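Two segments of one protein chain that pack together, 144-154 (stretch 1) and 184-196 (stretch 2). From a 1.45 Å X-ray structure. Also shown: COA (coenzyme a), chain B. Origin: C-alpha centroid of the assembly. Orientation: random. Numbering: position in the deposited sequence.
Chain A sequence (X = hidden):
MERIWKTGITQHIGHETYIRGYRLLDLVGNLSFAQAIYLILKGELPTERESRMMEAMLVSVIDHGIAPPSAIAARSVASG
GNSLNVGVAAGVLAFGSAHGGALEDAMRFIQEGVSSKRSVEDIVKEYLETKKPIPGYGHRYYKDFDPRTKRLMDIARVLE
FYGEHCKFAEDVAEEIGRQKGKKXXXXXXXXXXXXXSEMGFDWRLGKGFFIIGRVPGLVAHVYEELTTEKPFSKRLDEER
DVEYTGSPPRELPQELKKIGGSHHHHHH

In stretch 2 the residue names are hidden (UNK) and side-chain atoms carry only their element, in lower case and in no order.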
# COMPACT_ATOMS: atom_id res chain seq x y z
N ASP A 144 -9.65 -34.56 11.07
CA ASP A 144 -9.14 -35.87 10.60
C ASP A 144 -7.97 -35.60 9.67
O ASP A 144 -6.86 -36.10 9.87
CB ASP A 144 -10.27 -36.65 9.87
CG ASP A 144 -9.91 -38.04 9.35
OD1 ASP A 144 -8.79 -38.51 9.63
OD2 ASP A 144 -10.76 -38.64 8.64
N PHE A 145 -8.23 -34.83 8.62
CA PHE A 145 -7.19 -34.43 7.68
C PHE A 145 -7.67 -33.22 6.93
O PHE A 145 -8.88 -33.01 6.81
CB PHE A 145 -6.83 -35.55 6.67
CG PHE A 145 -7.94 -35.95 5.71
CD1 PHE A 145 -8.89 -36.89 6.08
CD2 PHE A 145 -8.03 -35.38 4.45
CE1 PHE A 145 -9.91 -37.25 5.20
CE2 PHE A 145 -9.03 -35.76 3.57
CZ PHE A 145 -9.96 -36.69 3.94
N ASP A 146 -6.71 -32.42 6.46
CA ASP A 146 -7.00 -31.24 5.64
C ASP A 146 -7.00 -31.76 4.20
O ASP A 146 -5.97 -32.22 3.73
CB ASP A 146 -5.95 -30.16 5.88
CG ASP A 146 -6.20 -28.89 5.12
OD1 ASP A 146 -6.83 -28.96 4.02
OD2 ASP A 146 -5.81 -27.83 5.61
N PRO A 147 -8.14 -31.74 3.49
CA PRO A 147 -8.16 -32.31 2.13
C PRO A 147 -7.19 -31.62 1.17
O PRO A 147 -6.72 -32.23 0.22
CB PRO A 147 -9.60 -32.17 1.67
CG PRO A 147 -10.30 -31.42 2.67
CD PRO A 147 -9.47 -31.23 3.88
N ARG A 148 -6.86 -30.37 1.44
CA ARG A 148 -5.94 -29.64 0.59
C ARG A 148 -4.51 -30.16 0.77
O ARG A 148 -3.75 -30.27 -0.20
CB ARG A 148 -6.03 -28.15 0.90
CG ARG A 148 -7.44 -27.58 0.73
CD ARG A 148 -7.64 -26.26 1.42
NE ARG A 148 -7.43 -26.37 2.87
CZ ARG A 148 -7.40 -25.31 3.68
NH1 ARG A 148 -7.62 -24.09 3.20
NH2 ARG A 148 -7.13 -25.47 4.97
N THR A 149 -4.17 -30.51 2.01
CA THR A 149 -2.90 -31.14 2.29
C THR A 149 -2.86 -32.53 1.65
O THR A 149 -1.87 -32.88 1.02
CB THR A 149 -2.73 -31.30 3.79
OG1 THR A 149 -2.61 -29.99 4.33
CG2 THR A 149 -1.49 -32.14 4.16
N LYS A 150 -3.93 -33.32 1.82
CA LYS A 150 -3.99 -34.67 1.27
C LYS A 150 -3.81 -34.62 -0.25
O LYS A 150 -3.07 -35.43 -0.79
CB LYS A 150 -5.31 -35.37 1.62
CG LYS A 150 -5.34 -36.82 1.11
CD LYS A 150 -6.51 -37.59 1.64
CE LYS A 150 -6.37 -39.07 1.33
NZ LYS A 150 -6.31 -39.34 -0.14
N ARG A 151 -4.44 -33.67 -0.92
CA ARG A 151 -4.32 -33.60 -2.37
C ARG A 151 -2.86 -33.34 -2.78
O ARG A 151 -2.33 -34.00 -3.68
CB ARG A 151 -5.24 -32.51 -2.92
CG ARG A 151 -5.19 -32.30 -4.43
CD ARG A 151 -5.60 -33.55 -5.16
NE ARG A 151 -5.60 -33.29 -6.59
CZ ARG A 151 -5.46 -34.23 -7.51
NH1 ARG A 151 -5.34 -35.51 -7.14
NH2 ARG A 151 -5.42 -33.92 -8.80
N LEU A 152 -2.23 -32.36 -2.12
CA LEU A 152 -0.85 -32.01 -2.43
C LEU A 152 0.12 -33.18 -2.13
O LEU A 152 1.03 -33.44 -2.92
CB LEU A 152 -0.42 -30.78 -1.67
CG LEU A 152 -0.96 -29.48 -2.22
CD1 LEU A 152 -0.74 -28.35 -1.21
CD2 LEU A 152 -0.27 -29.11 -3.56
N MET A 153 -0.08 -33.85 -1.01
CA MET A 153 0.78 -34.96 -0.63
C MET A 153 0.55 -36.16 -1.52
O MET A 153 1.50 -36.88 -1.84
CB MET A 153 0.68 -35.32 0.87
CG MET A 153 1.16 -34.20 1.78
SD MET A 153 2.91 -33.79 1.45
CE MET A 153 3.16 -32.45 2.61
N ASP A 154 -0.69 -36.38 -1.97
CA ASP A 154 -0.96 -37.49 -2.89
C ASP A 154 -0.22 -37.24 -4.18
O ASP A 154 0.36 -38.17 -4.74
CB ASP A 154 -2.46 -37.61 -3.22
CG ASP A 154 -3.31 -38.19 -2.11
OD1 ASP A 154 -2.72 -38.76 -1.14
OD2 ASP A 154 -4.56 -38.07 -2.19
N UNK A 184 -4.49 -33.22 15.37
CA UNK A 184 -4.31 -31.85 14.88
C UNK A 184 -3.73 -32.03 13.46
O UNK A 184 -2.60 -32.48 13.31
c UNK A 184 -3.32 -31.04 15.72
c UNK A 184 -3.90 -30.17 16.82
c UNK A 184 -4.58 -28.96 16.25
c UNK A 184 -2.82 -29.73 17.75
N UNK A 185 -4.47 -31.61 12.45
CA UNK A 185 -4.07 -31.86 11.06
C UNK A 185 -2.88 -31.04 10.62
O UNK A 185 -2.71 -29.90 11.05
c UNK A 185 -6.49 -32.46 10.52
c UNK A 185 -5.61 -30.18 9.94
c UNK A 185 -5.27 -31.64 10.09
N UNK A 186 -2.14 -31.58 9.65
CA UNK A 186 -1.15 -30.81 8.90
C UNK A 186 -2.02 -29.97 7.95
O UNK A 186 -2.67 -30.52 7.07
c UNK A 186 0.75 -31.03 7.15
c UNK A 186 -0.22 -31.73 8.11
c UNK A 186 1.52 -32.03 6.32
c UNK A 186 1.71 -30.15 7.89
N UNK A 187 -2.10 -28.68 8.16
CA UNK A 187 -2.96 -27.82 7.35
C UNK A 187 -2.27 -27.42 6.08
O UNK A 187 -1.06 -27.67 5.87
o UNK A 187 -1.61 -25.22 7.78
n UNK A 187 -2.60 -25.10 9.80
c UNK A 187 -3.50 -26.62 8.15
c UNK A 187 -2.47 -25.62 8.57
N UNK A 188 -3.00 -26.77 5.16
CA UNK A 188 -2.45 -26.43 3.86
C UNK A 188 -1.22 -25.52 3.94
O UNK A 188 -0.31 -25.61 3.11
c UNK A 188 -3.11 -25.92 1.48
c UNK A 188 -3.55 -25.87 2.92
c UNK A 188 -4.00 -24.46 3.34
N UNK A 189 -1.12 -24.69 5.00
CA UNK A 189 0.08 -23.85 5.15
C UNK A 189 1.29 -24.76 5.43
O UNK A 189 2.36 -24.57 4.86
c UNK A 189 -1.07 -21.81 6.21
o UNK A 189 -1.35 -21.39 5.08
o UNK A 189 -1.59 -21.36 7.27
c UNK A 189 -0.02 -22.87 6.33
N UNK A 190 1.11 -25.73 6.32
CA UNK A 190 2.18 -26.67 6.62
C UNK A 190 2.54 -27.50 5.39
O UNK A 190 3.71 -27.81 5.15
N UNK A 191 1.53 -27.91 4.60
CA UNK A 191 1.75 -28.73 3.38
C UNK A 191 2.58 -27.95 2.34
O UNK A 191 3.59 -28.47 1.83
c UNK A 191 0.43 -29.12 2.77
N UNK A 192 2.20 -26.71 2.07
CA UNK A 192 2.97 -25.88 1.13
C UNK A 192 4.36 -25.63 1.68
O UNK A 192 5.36 -25.70 0.96
c UNK A 192 0.94 -24.92 0.05
c UNK A 192 3.08 -23.61 0.13
c UNK A 192 0.02 -23.78 -0.11
c UNK A 192 2.20 -24.59 0.85
N UNK A 193 4.47 -25.35 2.98
CA UNK A 193 5.77 -25.17 3.59
C UNK A 193 6.66 -26.43 3.42
O UNK A 193 7.84 -26.30 3.11
c UNK A 193 5.62 -24.86 5.08
N UNK A 194 6.08 -27.65 3.59
CA UNK A 194 6.85 -28.86 3.43
C UNK A 194 7.33 -29.02 2.00
O UNK A 194 8.49 -29.38 1.75
c UNK A 194 5.99 -30.06 3.80
N UNK A 195 6.46 -28.74 1.04
CA UNK A 195 6.79 -28.91 -0.38
C UNK A 195 7.84 -27.89 -0.79
O UNK A 195 8.80 -28.24 -1.46
c UNK A 195 3.26 -29.89 -1.19
c UNK A 195 4.65 -30.08 -0.94
c UNK A 195 5.78 -28.67 -2.70
c UNK A 195 5.50 -28.82 -1.20
N UNK A 196 7.68 -26.63 -0.39
CA UNK A 196 8.66 -25.61 -0.74
C UNK A 196 10.00 -25.94 -0.08
O UNK A 196 11.06 -25.70 -0.66
c UNK A 196 8.18 -24.23 -0.30
N1A COA B . 0.22 -26.60 18.01
C2A COA B . 0.02 -26.98 19.28
N3A COA B . -1.12 -27.00 19.98
C4A COA B . -2.15 -26.57 19.24
C5A COA B . -2.09 -26.14 17.92
C6A COA B . -0.83 -26.17 17.29
N6A COA B . -0.64 -25.82 16.01
N7A COA B . -3.35 -25.78 17.47
C8A COA B . -4.13 -26.01 18.50
N9A COA B . -3.47 -26.50 19.60
C1B COA B . -4.05 -26.95 20.87
C2B COA B . -5.37 -26.28 21.27
O2B COA B . -5.13 -25.24 22.21
C3B COA B . -6.11 -27.46 21.90
O3B COA B . -5.59 -27.72 23.22
P3B COA B . -6.39 -28.41 24.46
O7A COA B . -7.82 -28.68 24.10
O8A COA B . -5.61 -29.68 24.81
O9A COA B . -6.24 -27.42 25.63
C4B COA B . -5.68 -28.62 21.01
O4B COA B . -4.28 -28.34 20.77
C5B COA B . -6.38 -28.76 19.69
O5B COA B . -7.80 -28.57 19.85
P1A COA B . -8.73 -28.08 18.61
O1A COA B . -10.11 -27.80 19.07
O2A COA B . -8.64 -29.18 17.55
O3A COA B . -8.06 -26.78 17.99
P2A COA B . -8.51 -25.25 17.94
O4A COA B . -9.90 -25.14 17.45
O5A COA B . -8.30 -24.69 19.34
O6A COA B . -7.44 -24.45 16.99
CBP COA B . -6.80 -23.02 15.13
CCP COA B . -7.82 -24.02 15.67
CDP COA B . -6.89 -23.03 13.60
CEP COA B . -7.19 -21.62 15.64
CAP COA B . -5.35 -23.32 15.57
OAP COA B . -5.04 -24.71 15.58
C9P COA B . -4.29 -22.55 14.80
O9P COA B . -4.04 -21.38 15.09
N8P COA B . -3.65 -23.21 13.83
C7P COA B . -2.51 -22.65 13.11
C6P COA B . -1.25 -22.65 13.96
C5P COA B . -0.16 -21.79 13.38
O5P COA B . 0.29 -22.00 12.26
N4P COA B . 0.29 -20.81 14.18
C3P COA B . 1.62 -20.23 14.08
C2P COA B . 1.81 -19.32 12.88
S1P COA B . 0.53 -18.03 12.98
O HOH W 1 -3.94 -33.03 6.82

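Position 184 carries four side-chain carbons, forked at the second, and points away from stretch 1. Its fork lies against the adenine of coenzyme A instead. It is Leu184, whose CD1 comes 3.6 Å from COA C4A.

Position 185 has three carbons, one bearing the other two, so the fork sits directly on the backbone. It points toward stretch 1 and lies against the backbone just before that helix. This is Val185, with CG1 3.5 Å from Phe145 N.

Position 186 again has four carbons forked at the second. It starts out sideways, but its end comes nearer, to the methyl groups of Thr149 and Met153. The residue is Leu186: CD2 sits 3.7 Å from Thr149 CG2 and 4.1 Å from Met153 CE. Its carbonyl is just as useful, since Thr149 OG1 donates to Leu186 O at 2.8 Å, and a water accepting from Asp146 N donates to the same oxygen.

Position 187 shows two carbons, the second carrying one oxygen and one nitrogen. That is a short amide, Asn187, set right before a helix. It points away overall, although its CB lies 3.6 Å from Asp146 OD2. Its OD1 accepts from the backbone N of position 190 at 3.1 Å, and weakly from the backbone N of position 189 at 2.9 Å, capping the helix start.

Position 188 has one carbon bearing two more, and one of these lies over a face of the Arg148 guanidinium. It is Val188, with CG1 3.5 Å from Arg148 CZ, while its backbone N gives a weak hydrogen bond to Asp146 OD2 at 3.0 Å.

Position 189 has two carbons, the second with two oxygens, and faces away without touching stretch 1. It is Asp189.

Position 190 has no side-chain atoms: Gly190. An ideal CB here would lie 2.6 Å from Leu186 CD1, so the bare backbone leaves room for that leucine.

Position 191 has a single carbon pointing toward stretch 1. It is Ala191, with CB 3.5 Å from Thr149 OG1.

Position 192 has four carbons forked at the first, one arm two carbons long, and touches Leu152. It is Ile192, with CG1 4.0 Å from Leu152 CD1.

Position 193 has one carbon, out of reach: Ala193. Position 194 also has one, but it points toward stretch 1; Ala194 CB meets Met153 CE at 3.9 Å.

Position 195 repeats the beta-forked four-carbon pattern and points toward stretch 1. Ile195 places CD1 3.8 Å from Leu152 CB. Position 196, one carbon and out of reach, is Ala196.

The two helices run at 22° with axes 8.5 Å apart at closest approach. Polar groups organize their beginnings: Asp146 caps its own helix through Arg148 N, forms a salt bridge with Arg148, and still reaches across to Val188 N. Farther along, packing is apolar. The rule is to join polar helix starts, then seat Leu152 in a hole of one alanine and three branched side chains, with Met153 CE against Leu186 and two alanines.

Stretch 2 184-196: LVLNVDGAIAAIA
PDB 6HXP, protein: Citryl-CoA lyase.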